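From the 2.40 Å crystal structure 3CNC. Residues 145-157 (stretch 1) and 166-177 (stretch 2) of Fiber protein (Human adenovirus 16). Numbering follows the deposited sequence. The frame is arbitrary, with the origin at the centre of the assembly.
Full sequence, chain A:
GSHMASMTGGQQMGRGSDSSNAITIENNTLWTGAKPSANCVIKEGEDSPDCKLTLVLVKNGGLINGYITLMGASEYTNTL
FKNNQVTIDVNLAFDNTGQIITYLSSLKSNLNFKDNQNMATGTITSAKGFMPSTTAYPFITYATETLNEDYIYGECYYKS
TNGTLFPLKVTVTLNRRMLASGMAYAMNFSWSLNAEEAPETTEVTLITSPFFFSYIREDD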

ATOM      1  N   GLU A 145     -21.621  20.004   6.742  1.00 60.51           N
ATOM      2  CA  GLU A 145     -20.845  19.185   5.809  1.00 60.51           C
ATOM      3  C   GLU A 145     -19.953  18.100   6.453  1.00 60.51           C
ATOM      4  O   GLU A 145     -19.116  18.384   7.303  1.00 60.51           O
ATOM      5  N   THR A 146     -20.141  16.854   6.028  1.00 48.32           N
ATOM      6  CA  THR A 146     -19.371  15.725   6.558  1.00 48.32           C
ATOM      7  C   THR A 146     -18.063  15.449   5.805  1.00 48.32           C
ATOM      8  O   THR A 146     -17.041  15.144   6.428  1.00 48.32           O
ATOM      9  N   LEU A 147     -18.105  15.544   4.473  1.00 46.51           N
ATOM     10  CA  LEU A 147     -16.930  15.317   3.630  1.00 46.51           C
ATOM     11  C   LEU A 147     -16.148  14.053   3.979  1.00 46.51           C
ATOM     12  O   LEU A 147     -14.942  14.110   4.239  1.00 46.51           O
ATOM     13  N   ASN A 148     -16.824  12.913   3.965  1.00 47.06           N
ATOM     14  CA  ASN A 148     -16.167  11.659   4.301  1.00 47.06           C
ATOM     15  C   ASN A 148     -15.159  11.145   3.278  1.00 47.06           C
ATOM     16  O   ASN A 148     -14.467  10.164   3.554  1.00 47.06           O
ATOM     17  N   GLU A 149     -15.069  11.786   2.110  1.00 45.92           N
ATOM     18  CA  GLU A 149     -14.094  11.378   1.081  1.00 45.92           C
ATOM     19  C   GLU A 149     -12.717  11.899   1.480  1.00 45.92           C
ATOM     20  O   GLU A 149     -11.721  11.634   0.800  1.00 45.92           O
ATOM     21  N   ASP A 150     -12.670  12.681   2.551  1.00 43.15           N
ATOM     22  CA  ASP A 150     -11.407  13.239   3.015  1.00 43.15           C
ATOM     23  C   ASP A 150     -10.671  12.318   3.971  1.00 43.15           C
ATOM     24  O   ASP A 150      -9.647  12.706   4.530  1.00 43.15           O
ATOM     25  N   TYR A 151     -11.169  11.095   4.142  1.00 44.77           N
ATOM     26  CA  TYR A 151     -10.541  10.157   5.067  1.00 44.77           C
ATOM     27  C   TYR A 151      -9.952   8.878   4.481  1.00 44.77           C
ATOM     28  O   TYR A 151     -10.526   8.257   3.579  1.00 44.77           O
ATOM     29  N   ILE A 152      -8.812   8.475   5.034  1.00 50.38           N
ATOM     30  CA  ILE A 152      -8.158   7.237   4.648  1.00 50.38           C
ATOM     31  C   ILE A 152      -8.069   6.448   5.952  1.00 50.38           C
ATOM     32  O   ILE A 152      -7.629   6.988   6.974  1.00 50.38           O
ATOM     33  N   TYR A 153      -8.505   5.193   5.931  1.00 51.37           N
ATOM     34  CA  TYR A 153      -8.422   4.348   7.111  1.00 51.37           C
ATOM     35  C   TYR A 153      -7.489   3.182   6.802  1.00 51.37           C
ATOM     36  O   TYR A 153      -7.406   2.723   5.659  1.00 51.37           O
ATOM     37  N   GLY A 154      -6.774   2.711   7.818  1.00 60.53           N
ATOM     38  CA  GLY A 154      -5.854   1.612   7.613  1.00 60.53           C
ATOM     39  C   GLY A 154      -5.379   1.056   8.935  1.00 60.53           C
ATOM     40  O   GLY A 154      -6.071   1.188   9.951  1.00 60.53           O
ATOM     41  N   GLU A 155      -4.189   0.464   8.944  1.00 59.36           N
ATOM     42  CA  GLU A 155      -3.690  -0.120  10.175  1.00 59.36           C
ATOM     43  C   GLU A 155      -2.182  -0.373  10.241  1.00 59.36           C
ATOM     44  O   GLU A 155      -1.537  -0.649   9.226  1.00 59.36           O
ATOM     45  N   CYS A 156      -1.625  -0.254  11.443  1.00 51.81           N
ATOM     46  CA  CYS A 156      -0.212  -0.544  11.668  1.00 51.81           C
ATOM     47  C   CYS A 156      -0.105  -1.230  13.028  1.00 51.81           C
ATOM     48  O   CYS A 156      -1.129  -1.646  13.587  1.00 51.81           O
ATOM     49  N   TYR A 157       1.101  -1.371  13.574  1.00 50.89           N
ATOM     50  CA  TYR A 157       1.221  -2.084  14.845  1.00 50.89           C
ATOM     51  C   TYR A 157       2.233  -1.606  15.865  1.00 50.89           C
ATOM     52  O   TYR A 157       3.173  -0.871  15.563  1.00 50.89           O
ATOM     53  N   PHE A 166       0.027  -5.364  18.979  1.00 57.13           N
ATOM     54  CA  PHE A 166      -1.229  -4.675  19.218  1.00 57.13           C
ATOM     55  C   PHE A 166      -1.579  -3.857  17.981  1.00 57.13           C
ATOM     56  O   PHE A 166      -0.799  -3.016  17.536  1.00 57.13           O
ATOM     57  N   PRO A 167      -2.752  -4.113  17.395  1.00 61.25           N
ATOM     58  CA  PRO A 167      -3.199  -3.392  16.201  1.00 61.25           C
ATOM     59  C   PRO A 167      -3.549  -1.933  16.504  1.00 61.25           C
ATOM     60  O   PRO A 167      -4.210  -1.640  17.498  1.00 61.25           O
ATOM     61  N   LEU A 168      -3.090  -1.030  15.644  1.00 55.07           N
ATOM     62  CA  LEU A 168      -3.362   0.393  15.791  1.00 55.07           C
ATOM     63  C   LEU A 168      -4.187   0.860  14.594  1.00 55.07           C
ATOM     64  O   LEU A 168      -3.752   0.758  13.448  1.00 55.07           O
ATOM     65  N   LYS A 169      -5.386   1.361  14.861  1.00 61.43           N
ATOM     66  CA  LYS A 169      -6.249   1.857  13.802  1.00 61.43           C
ATOM     67  C   LYS A 169      -5.784   3.261  13.445  1.00 61.43           C
ATOM     68  O   LYS A 169      -5.703   4.147  14.302  1.00 61.43           O
ATOM     69  N   VAL A 170      -5.460   3.437  12.167  1.00 54.53           N
ATOM     70  CA  VAL A 170      -4.950   4.692  11.646  1.00 54.53           C
ATOM     71  C   VAL A 170      -5.970   5.444  10.814  1.00 54.53           C
ATOM     72  O   VAL A 170      -6.628   4.856   9.956  1.00 54.53           O
ATOM     73  N   THR A 171      -6.096   6.744  11.058  1.00 49.46           N
ATOM     74  CA  THR A 171      -7.025   7.566  10.287  1.00 49.46           C
ATOM     75  C   THR A 171      -6.262   8.748   9.743  1.00 49.46           C
ATOM     76  O   THR A 171      -5.583   9.440  10.495  1.00 49.46           O
ATOM     77  N   VAL A 172      -6.357   8.972   8.438  1.00 51.29           N
ATOM     78  CA  VAL A 172      -5.680  10.102   7.837  1.00 51.29           C
ATOM     79  C   VAL A 172      -6.752  11.052   7.355  1.00 51.29           C
ATOM     80  O   VAL A 172      -7.699  10.638   6.697  1.00 51.29           O
ATOM     81  N   THR A 173      -6.627  12.324   7.705  1.00 45.67           N
ATOM     82  CA  THR A 173      -7.597  13.306   7.257  1.00 45.67           C
ATOM     83  C   THR A 173      -6.880  14.254   6.311  1.00 45.67           C
ATOM     84  O   THR A 173      -5.822  14.781   6.648  1.00 45.67           O
ATOM     85  N   LEU A 174      -7.442  14.459   5.123  1.00 42.62           N
ATOM     86  CA  LEU A 174      -6.821  15.357   4.151  1.00 42.62           C
ATOM     87  C   LEU A 174      -7.686  16.615   3.961  1.00 42.62           C
ATOM     88  O   LEU A 174      -8.887  16.507   3.723  1.00 42.62           O
ATOM     89  N   ASN A 175      -7.066  17.787   4.083  1.00 63.39           N
ATOM     90  CA  ASN A 175      -7.752  19.064   3.904  1.00 63.39           C
ATOM     91  C   ASN A 175      -9.198  19.122   4.353  1.00 63.39           C
ATOM     92  O   ASN A 175     -10.048  19.448   3.528  1.00 63.39           O
ATOM     93  N   ARG A 176      -9.557  18.834   5.589  1.00 62.18           N
ATOM     94  CA  ARG A 176     -10.991  18.955   5.820  1.00 62.18           C
ATOM     95  C   ARG A 176     -11.348  20.252   6.530  1.00 62.18           C
ATOM     96  O   ARG A 176     -12.413  20.830   6.297  1.00 62.18           O
ATOM     97  N   ARG A 177     -10.441  20.717   7.384  1.00 55.94           N
ATOM     98  CA  ARG A 177     -10.656  21.951   8.110  1.00 55.94           C
ATOM     99  C   ARG A 177      -9.429  22.834   8.036  1.00 55.94           C
ATOM    100  O   ARG A 177      -8.295  22.353   8.097  1.00 55.94           O
TER

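The two stretches form an antiparallel pair of strands, 151-157 against 166-174, whose N-to-C directions differ by 147° and whose contact buries 1002 Å² in all. Side chains therefore alternate between two sheet faces, one carrying Leu168, Val170 and Val172, the other Pro167, Lys169, Thr171 and Thr173.

Phe166 (chi1 -69°, m) directs its CA-to-CB bond away, and its side chain stays clear of stretch 1; its contribution is the backbone, with Tyr157 CA 3.5 Å from Phe166 O. Pro167, C-gamma endo, lies beside the Tyr157 ring (chi1 m), Tyr157 CE2 to Pro167 CB being 3.9 Å. Leu168 (m, t) turns to the other face, where its CD1 lies 3.9 Å from Cys156 SG. Backbone bonds fix this pairing: Leu168 N to Cys156 O is 2.9 Å and Cys156 N to Leu168 O is 3.1 Å.

Lys169 is extended (m, t, t, t). Its contact with Glu155 is made through the aliphatic chain, Lys169 CG to Glu155 OE2 at 3.8 Å, while NZ runs on beyond the carboxylate, so no salt bridge forms. Val170 (t) faces Gly154, which offers no side chain; its CG2 instead reaches Cys156 SG (chi1 p) at 3.7 Å and Glu155 CA at 4.1 Å.

Thr171 (m) touches two tyrosine rings with its methyl, both tyrosines chi1 m: Thr171 CG2 is 3.9 Å from Tyr153 CE2 and 4.0 Å from Tyr151 CD2. Val172 (t) packs directly across from Ile152 (m, t), CB to CB 3.8 Å, consistent with the short backbone bond from Val172 N to Ile152 O, 2.8 Å. At Thr173 (m), OG1 approaches the edge of the Tyr151 ring, 3.4 Å from CE2. Leu174 (m, t) points sideways, yet its CD1 meets Ile152 CD1 at 4.1 Å, extending the apolar row, while Leu174 N donates to Asp150 O at 2.9 Å.

Beyond the strand, Asn175 (m) keeps its side chain clear of stretch 1 and uses its amide elsewhere in the structure. Arg176 has the largest covered area in either stretch, 101 Å². Its CA-to-CB bond points toward stretch 1, and those of Asp150 and Leu147 point toward stretch 2. With chi1 at -143°, between wells, and chi2 t, its aliphatic part passes Asp150 (chi1 m), Arg176 CG to Asp150 OD2 3.1 Å, and Leu147, Arg176 CG to Leu147 CB 4.0 Å. Its NH1 ends 2.5 Å from Thr146 O. Tyr151 OH sits over one guanidinium face, 2.8 Å from Arg176 NH1, but the angle is too poor for a hydrogen bond. Arg177 (m, t, t) makes no contact with stretch 1.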

ATOM      1  CB  GLU A 145     -20.011  20.118   4.932  1.00 58.36           C
ATOM      2  CG  GLU A 145     -19.452  19.505   3.673  1.00 58.36           C
ATOM      3  CD  GLU A 145     -18.855  20.563   2.775  1.00 58.36           C
ATOM      4  OE1 GLU A 145     -18.475  21.627   3.306  1.00 58.36           O
ATOM      5  OE2 GLU A 145     -18.758  20.341   1.550  1.00 58.36           O
ATOM      6  CB  THR A 146     -20.214  14.429   6.547  1.00 52.22           C
ATOM      7  OG1 THR A 146     -20.838  14.283   5.264  1.00 52.22           O
ATOM      8  CG2 THR A 146     -21.290  14.474   7.633  1.00 52.22           C
ATOM      9  CB  LEU A 147     -15.986  16.517   3.705  1.00 46.14           C
ATOM     10  CG  LEU A 147     -16.351  17.673   2.786  1.00 46.14           C
ATOM     11  CD1 LEU A 147     -15.336  18.808   2.927  1.00 46.14           C
ATOM     12  CD2 LEU A 147     -16.414  17.152   1.347  1.00 46.14           C
ATOM     13  CB  ASN A 148     -17.214  10.581   4.596  1.00 58.69           C
ATOM     14  CG  ASN A 148     -17.931  10.816   5.919  1.00 58.69           C
ATOM     15  OD1 ASN A 148     -17.503  11.647   6.733  1.00 58.69           O
ATOM     16  ND2 ASN A 148     -19.014  10.076   6.148  1.00 58.69           N
ATOM     17  CB  GLU A 149     -14.405  11.987  -0.292  1.00 62.18           C
ATOM     18  CG  GLU A 149     -15.847  12.290  -0.545  1.00 62.18           C
ATOM     19  CD  GLU A 149     -16.271  13.658  -0.031  1.00 62.18           C
ATOM     20  OE1 GLU A 149     -16.041  14.663  -0.737  1.00 62.18           O
ATOM     21  OE2 GLU A 149     -16.835  13.718   1.076  1.00 62.18           O
ATOM     22  CB  ASP A 150     -11.641  14.591   3.688  1.00 44.63           C
ATOM     23  CG  ASP A 150     -11.981  15.693   2.690  1.00 44.63           C
ATOM     24  OD1 ASP A 150     -12.133  15.394   1.484  1.00 44.63           O
ATOM     25  OD2 ASP A 150     -12.096  16.865   3.113  1.00 44.63           O
ATOM     26  CB  TYR A 151     -11.534   9.718   6.149  1.00 57.59           C
ATOM     27  CG  TYR A 151     -12.117  10.813   6.998  1.00 57.59           C
ATOM     28  CD1 TYR A 151     -13.428  11.253   6.797  1.00 57.59           C
ATOM     29  CD2 TYR A 151     -11.380  11.380   8.039  1.00 57.59           C
ATOM     30  CE1 TYR A 151     -13.996  12.230   7.618  1.00 57.59           C
ATOM     31  CE2 TYR A 151     -11.933  12.356   8.867  1.00 57.59           C
ATOM     32  CZ  TYR A 151     -13.242  12.775   8.654  1.00 57.59           C
ATOM     33  OH  TYR A 151     -13.798  13.712   9.494  1.00 57.59           O
ATOM     34  CB  ILE A 152      -6.707   7.469   4.122  1.00 43.44           C
ATOM     35  CG1 ILE A 152      -6.722   8.179   2.767  1.00 43.44           C
ATOM     36  CG2 ILE A 152      -5.988   6.147   4.001  1.00 43.44           C
ATOM     37  CD1 ILE A 152      -5.337   8.665   2.312  1.00 43.44           C
ATOM     38  CB  TYR A 153      -9.801   3.822   7.520  1.00 56.41           C
ATOM     39  CG  TYR A 153     -10.841   4.907   7.650  1.00 56.41           C
ATOM     40  CD1 TYR A 153     -11.615   5.287   6.552  1.00 56.41           C
ATOM     41  CD2 TYR A 153     -11.026   5.587   8.857  1.00 56.41           C
ATOM     42  CE1 TYR A 153     -12.545   6.320   6.646  1.00 56.41           C
ATOM     43  CE2 TYR A 153     -11.961   6.626   8.967  1.00 56.41           C
ATOM     44  CZ  TYR A 153     -12.715   6.985   7.853  1.00 56.41           C
ATOM     45  OH  TYR A 153     -13.639   7.997   7.933  1.00 56.41           O
ATOM     46  CB  GLU A 155      -4.429  -1.433  10.400  1.00 96.54           C
ATOM     47  CG  GLU A 155      -4.558  -1.839  11.832  1.00 96.54           C
ATOM     48  CD  GLU A 155      -5.644  -2.867  12.011  1.00 96.54           C
ATOM     49  OE1 GLU A 155      -5.430  -4.039  11.623  1.00 96.54           O
ATOM     50  OE2 GLU A 155      -6.723  -2.491  12.524  1.00 96.54           O
ATOM     51  CB  CYS A 156       0.668   0.723  11.579  1.00 55.06           C
ATOM     52  SG  CYS A 156       0.415   2.021  12.781  1.00 55.06           S
ATOM     53  CB  TYR A 157       1.505  -3.572  14.585  1.00 58.88           C
ATOM     54  CG  TYR A 157       0.470  -4.239  13.725  1.00 58.88           C
ATOM     55  CD1 TYR A 157       0.457  -4.050  12.343  1.00 58.88           C
ATOM     56  CD2 TYR A 157      -0.552  -4.985  14.298  1.00 58.88           C
ATOM     57  CE1 TYR A 157      -0.560  -4.582  11.553  1.00 58.88           C
ATOM     58  CE2 TYR A 157      -1.571  -5.519  13.526  1.00 58.88           C
ATOM     59  CZ  TYR A 157      -1.573  -5.312  12.154  1.00 58.88           C
ATOM     60  OH  TYR A 157      -2.597  -5.834  11.392  1.00 58.88           O
ATOM     61  CB  PHE A 166      -1.128  -3.762  20.441  1.00 73.02           C
ATOM     62  CG  PHE A 166      -1.001  -4.505  21.740  1.00 73.02           C
ATOM     63  CD1 PHE A 166       0.203  -5.103  22.103  1.00 73.02           C
ATOM     64  CD2 PHE A 166      -2.093  -4.620  22.597  1.00 73.02           C
ATOM     65  CE1 PHE A 166       0.322  -5.804  23.300  1.00 73.02           C
ATOM     66  CE2 PHE A 166      -1.987  -5.322  23.801  1.00 73.02           C
ATOM     67  CZ  PHE A 166      -0.772  -5.916  24.153  1.00 73.02           C
ATOM     68  CB  PRO A 167      -4.416  -4.193  15.763  1.00 68.00           C
ATOM     69  CG  PRO A 167      -4.998  -4.624  17.083  1.00 68.00           C
ATOM     70  CD  PRO A 167      -3.764  -5.097  17.822  1.00 68.00           C
ATOM     71  CB  LEU A 168      -2.053   1.189  15.845  1.00 47.96           C
ATOM     72  CG  LEU A 168      -1.042   0.834  16.940  1.00 47.96           C
ATOM     73  CD1 LEU A 168       0.258   1.555  16.658  1.00 47.96           C
ATOM     74  CD2 LEU A 168      -1.579   1.231  18.326  1.00 47.96           C
ATOM     75  CB  LYS A 169      -7.708   1.840  14.261  1.00 90.52           C
ATOM     76  CG  LYS A 169      -8.216   0.418  14.475  1.00 90.52           C
ATOM     77  CD  LYS A 169      -9.639   0.351  15.011  1.00 90.52           C
ATOM     78  CE  LYS A 169     -10.077  -1.104  15.170  1.00 90.52           C
ATOM     79  NZ  LYS A 169     -11.417  -1.232  15.806  1.00 90.52           N
ATOM     80  CB  VAL A 170      -3.738   4.431  10.747  1.00 47.25           C
ATOM     81  CG1 VAL A 170      -3.188   5.743  10.225  1.00 47.25           C
ATOM     82  CG2 VAL A 170      -2.691   3.638  11.511  1.00 47.25           C
ATOM     83  CB  THR A 171      -8.171   8.142  11.129  1.00 47.64           C
ATOM     84  OG1 THR A 171      -8.887   7.081  11.759  1.00 47.64           O
ATOM     85  CG2 THR A 171      -9.136   8.918  10.236  1.00 47.64           C
ATOM     86  CB  VAL A 172      -4.815   9.688   6.628  1.00 40.10           C
ATOM     87  CG1 VAL A 172      -3.983  10.859   6.167  1.00 40.10           C
ATOM     88  CG2 VAL A 172      -3.932   8.526   6.992  1.00 40.10           C
ATOM     89  CB  THR A 173      -8.178  14.115   8.428  1.00 48.09           C
ATOM     90  OG1 THR A 173      -8.666  13.220   9.435  1.00 48.09           O
ATOM     91  CG2 THR A 173      -9.333  14.996   7.934  1.00 48.09           C
ATOM     92  CB  LEU A 174      -6.633  14.636   2.809  1.00 44.91           C
ATOM     93  CG  LEU A 174      -5.866  13.299   2.810  1.00 44.91           C
ATOM     94  CD1 LEU A 174      -5.911  12.665   1.434  1.00 44.91           C
ATOM     95  CD2 LEU A 174      -4.430  13.520   3.226  1.00 44.91           C
ATOM     96  CB  ASN A 175      -7.828  19.470   2.431  1.00 47.59           C
ATOM     97  CG  ASN A 175      -6.511  19.486   1.745  1.00 47.59           C
ATOM     98  OD1 ASN A 175      -5.503  19.881   2.320  1.00 47.59           O
ATOM     99  ND2 ASN A 175      -6.512  19.089   0.475  1.00 47.59           N
ATOM    100  CB  ARG A 176     -11.545  17.758   6.582  1.00 66.75           C
ATOM    101  CG  ARG A 176     -12.926  17.402   6.084  1.00 66.75           C
ATOM    102  CD  ARG A 176     -13.632  16.388   6.948  1.00 66.75           C
ATOM    103  NE  ARG A 176     -13.980  16.937   8.248  1.00 66.75           N
ATOM    104  CZ  ARG A 176     -14.985  16.491   8.987  1.00 66.75           C
ATOM    105  NH1 ARG A 176     -15.735  15.494   8.543  1.00 66.75           N
ATOM    106  NH2 ARG A 176     -15.234  17.033  10.168  1.00 66.75           N
ATOM    107  CB  ARG A 177     -10.948  21.683   9.596  1.00 82.55           C
ATOM    108  CG  ARG A 177     -12.250  20.969   9.918  1.00 82.55           C
ATOM    109  CD  ARG A 177     -12.474  20.968  11.435  1.00 82.55           C
ATOM    110  NE  ARG A 177     -13.483  20.005  11.881  1.00 82.55           N
ATOM    111  CZ  ARG A 177     -14.798  20.132  11.703  1.00 82.55           C
ATOM    112  NH1 ARG A 177     -15.294  21.196  11.079  1.00 82.55           N
ATOM    113  NH2 ARG A 177     -15.624  19.188  12.152  1.00 82.55           N
TER